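Local coordinates for protein eukaryotic translation initiation factor 2D (Homo sapiens, PDB 5W2F) that delivers tRNA to the P-site of the eukaryotic ribosome independently of GTP, as a full-length factor of which this is the C-terminal domain, at residues V126-N131 against S165-I170. Numbering follows the deposited sequence.
Sequences VTVVRN and SLQVQI
Thr127 and Val129 pair with Ile170 and Val168 as neighbouring antiparallel strands in the mixed sheet of the SUI1 domain. Thr127 N donates to Ile170 O at 2.9 Å, nearly straight at 171°, and Ile170 N returns a bond to Thr127 O. Val129 N donates to Val168 O, and Val129 O accepts from Val168 N at 3.1 Å. A water 2.9 Å from both Val129 O and Leu166 O can donate to each, though not necessarily to both at once.

Beyond Arg130 and Gln167 the chains separate. A second water accepts from Asn131 N at 2.8 Å, donates to Leu166 O and bonds to Ser165 OG.

Thr127, Val129, Val168 and Ile170 point to the face that meets helix 139-150, where Ile170 CD1 lies 4.0 Å from Val129 CG2. Thr127 OG1 is bonded to Gly172 O and Gln174 N.

On the other side Val128 faces two glutamines across the pair, one methyl to each. Its CG2 meets Gln169 NE2, while Gln169 OE1 is held by Arg120. Its CG1 touches Gln167 OE1 at 3.4 Å: Gln167 CG lies between its backbone N and carbonyl carbon (chi1 62°), and the chain runs extended from there. The Arg130 guanidinium and Gln167 amide planes stand 90° apart; Arg130 NH2 is also hydrogen-bonded to Pro160 O. A third water lies at the guanidinium edge, accepting from Arg130 NH2 and donating to Gln167 OE1 at 2.7 Å.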
ATOM      1  N   VAL A 126      28.395   3.606   5.370  1.00 21.31           N
ATOM      2  CA  VAL A 126      27.254   4.501   5.422  1.00 20.97           C
ATOM      3  C   VAL A 126      25.970   3.704   5.576  1.00 19.06           C
ATOM      4  O   VAL A 126      25.925   2.514   5.272  1.00 20.75           O
ATOM      5  CB  VAL A 126      27.146   5.391   4.170  1.00 24.03           C
ATOM      6  CG1 VAL A 126      28.354   6.312   4.091  1.00 27.59           C
ATOM      7  CG2 VAL A 126      26.941   4.567   2.895  1.00 23.97           C
ATOM      8  N   THR A 127      24.949   4.384   6.072  1.00 18.38           N
ATOM      9  CA  THR A 127      23.610   3.827   6.258  1.00 17.86           C
ATOM     10  C   THR A 127      22.679   4.520   5.281  1.00 16.37           C
ATOM     11  O   THR A 127      22.657   5.755   5.209  1.00 18.40           O
ATOM     12  CB  THR A 127      23.142   4.036   7.705  1.00 17.47           C
ATOM     13  OG1 THR A 127      24.110   3.485   8.598  1.00 17.97           O
ATOM     14  CG2 THR A 127      21.815   3.379   7.966  1.00 18.66           C
ATOM     15  N   VAL A 128      21.949   3.729   4.492  1.00 16.08           N
ATOM     16  CA  VAL A 128      21.085   4.253   3.437  1.00 16.69           C
ATOM     17  C   VAL A 128      19.646   3.827   3.702  1.00 16.13           C
ATOM     18  O   VAL A 128      19.384   2.645   3.936  1.00 16.97           O
ATOM     19  CB  VAL A 128      21.561   3.765   2.060  1.00 18.01           C
ATOM     20  CG1 VAL A 128      20.663   4.301   0.957  1.00 19.04           C
ATOM     21  CG2 VAL A 128      23.051   4.102   1.841  1.00 21.07           C
ATOM     22  N   VAL A 129      18.731   4.798   3.667  1.00 16.43           N
ATOM     23  CA  VAL A 129      17.335   4.585   4.051  1.00 17.01           C
ATOM     24  C   VAL A 129      16.415   4.976   2.910  1.00 16.05           C
ATOM     25  O   VAL A 129      16.372   6.153   2.525  1.00 17.87           O
ATOM     26  CB  VAL A 129      16.967   5.365   5.324  1.00 17.92           C
ATOM     27  CG1 VAL A 129      15.578   4.942   5.817  1.00 19.69           C
ATOM     28  CG2 VAL A 129      18.033   5.170   6.405  1.00 19.00           C
ATOM     29  N   ARG A 130      15.702   3.978   2.370  1.00 15.91           N
ATOM     30  CA  ARG A 130      14.812   4.126   1.225  1.00 16.76           C
ATOM     31  C   ARG A 130      13.354   3.930   1.658  1.00 16.45           C
ATOM     32  O   ARG A 130      13.074   3.149   2.556  1.00 16.76           O
ATOM     33  CB  ARG A 130      15.184   3.011   0.201  1.00 19.52           C
ATOM     34  CG  ARG A 130      14.291   2.895  -1.020  1.00 22.46           C
ATOM     35  CD  ARG A 130      14.733   1.744  -1.900  1.00 21.16           C
ATOM     36  NE  ARG A 130      16.032   2.023  -2.524  1.00 19.85           N
ATOM     37  CZ  ARG A 130      16.230   2.474  -3.757  1.00 21.11           C
ATOM     38  NH1 ARG A 130      15.228   2.685  -4.587  1.00 22.40           N
ATOM     39  NH2 ARG A 130      17.461   2.725  -4.160  1.00 21.01           N
ATOM     40  N   ASN A 131      12.452   4.633   0.969  1.00 16.37           N
ATOM     41  CA  ASN A 131      10.993   4.524   1.089  1.00 17.98           C
ATOM     42  C   ASN A 131      10.383   5.215   2.288  1.00 18.21           C
ATOM     43  O   ASN A 131       9.252   4.924   2.668  1.00 18.54           O
ATOM     44  CB  ASN A 131      10.498   3.076   0.971  1.00 17.89           C
ATOM     45  CG  ASN A 131      10.592   2.559  -0.420  1.00 19.64           C
ATOM     46  OD1 ASN A 131      10.429   3.308  -1.400  1.00 24.49           O
ATOM     47  ND2 ASN A 131      10.807   1.262  -0.533  1.00 20.36           N
ATOM     48  N   SER A 165      11.942   8.770  -5.874  1.00 29.47           N
ATOM     49  CA  SER A 165      11.963   8.879  -4.438  1.00 27.76           C
ATOM     50  C   SER A 165      13.348   9.335  -3.972  1.00 25.81           C
ATOM     51  O   SER A 165      14.340   9.266  -4.702  1.00 27.24           O
ATOM     52  CB  SER A 165      11.599   7.529  -3.794  1.00 29.78           C
ATOM     53  OG  SER A 165      12.690   6.595  -3.844  1.00 34.34           O
ATOM     54  N   LEU A 166      13.375   9.824  -2.751  1.00 23.18           N
ATOM     55  CA  LEU A 166      14.589  10.289  -2.112  1.00 22.68           C
ATOM     56  C   LEU A 166      14.988   9.308  -1.033  1.00 21.25           C
ATOM     57  O   LEU A 166      14.136   8.665  -0.408  1.00 23.40           O
ATOM     58  CB  LEU A 166      14.342  11.633  -1.457  1.00 23.71           C
ATOM     59  CG  LEU A 166      13.933  12.759  -2.413  1.00 26.79           C
ATOM     60  CD1 LEU A 166      13.551  13.964  -1.581  1.00 31.36           C
ATOM     61  CD2 LEU A 166      15.048  13.060  -3.378  1.00 29.96           C
ATOM     62  N   GLN A 167      16.284   9.224  -0.813  1.00 19.05           N
ATOM     63  CA  GLN A 167      16.824   8.420   0.274  1.00 18.53           C
ATOM     64  C   GLN A 167      17.677   9.296   1.190  1.00 19.43           C
ATOM     65  O   GLN A 167      18.189  10.354   0.788  1.00 21.02           O
ATOM     66  CB  GLN A 167      17.662   7.258  -0.261  1.00 20.79           C
ATOM     67  CG  GLN A 167      18.875   7.677  -1.069  1.00 21.13           C
ATOM     68  CD  GLN A 167      19.581   6.478  -1.638  1.00 21.63           C
ATOM     69  OE1 GLN A 167      18.976   5.426  -1.822  1.00 23.48           O
ATOM     70  NE2 GLN A 167      20.821   6.642  -1.969  1.00 24.94           N
ATOM     71  N   VAL A 168      17.797   8.865   2.437  1.00 18.74           N
ATOM     72  CA  VAL A 168      18.672   9.484   3.403  1.00 19.04           C
ATOM     73  C   VAL A 168      19.926   8.637   3.532  1.00 19.93           C
ATOM     74  O   VAL A 168      19.843   7.424   3.680  1.00 19.87           O
ATOM     75  CB  VAL A 168      17.985   9.616   4.763  1.00 20.85           C
ATOM     76  CG1 VAL A 168      18.919  10.181   5.821  1.00 22.20           C
ATOM     77  CG2 VAL A 168      16.719  10.448   4.637  1.00 20.36           C
ATOM     78  N   GLN A 169      21.081   9.291   3.497  1.00 20.28           N
ATOM     79  CA  GLN A 169      22.344   8.657   3.814  1.00 19.66           C
ATOM     80  C   GLN A 169      22.893   9.248   5.088  1.00 19.63           C
ATOM     81  O   GLN A 169      22.904  10.482   5.248  1.00 22.36           O
ATOM     82  CB  GLN A 169      23.302   8.845   2.666  1.00 22.40           C
ATOM     83  CG  GLN A 169      22.893   8.061   1.444  1.00 32.08           C
ATOM     84  CD  GLN A 169      23.975   8.054   0.375  1.00 39.61           C
ATOM     85  OE1 GLN A 169      24.717   9.036   0.225  1.00 53.73           O
ATOM     86  NE2 GLN A 169      24.069   6.952  -0.381  1.00 33.98           N
ATOM     87  N   ILE A 170      23.380   8.383   5.966  1.00 18.53           N
ATOM     88  CA  ILE A 170      24.021   8.828   7.192  1.00 19.30           C
ATOM     89  C   ILE A 170      25.419   8.210   7.249  1.00 20.93           C
ATOM     90  O   ILE A 170      25.570   7.023   7.014  1.00 19.77           O
ATOM     91  CB  ILE A 170      23.245   8.425   8.467  1.00 20.67           C
ATOM     92  CG1 ILE A 170      21.735   8.674   8.318  1.00 20.63           C
ATOM     93  CG2 ILE A 170      23.830   9.155   9.677  1.00 22.34           C
ATOM     94  CD1 ILE A 170      20.962   7.426   7.867  1.00 22.00           C
TER
HETATM   95  O   HOH W   1      13.758   7.395   2.140  1.00 20.09           O
HETATM   96  O   HOH W   2      19.955   3.032  -2.464  1.00 25.27           O
HETATM   97  O   HOH W   3      13.363   6.203  -1.222  1.00 26.54           O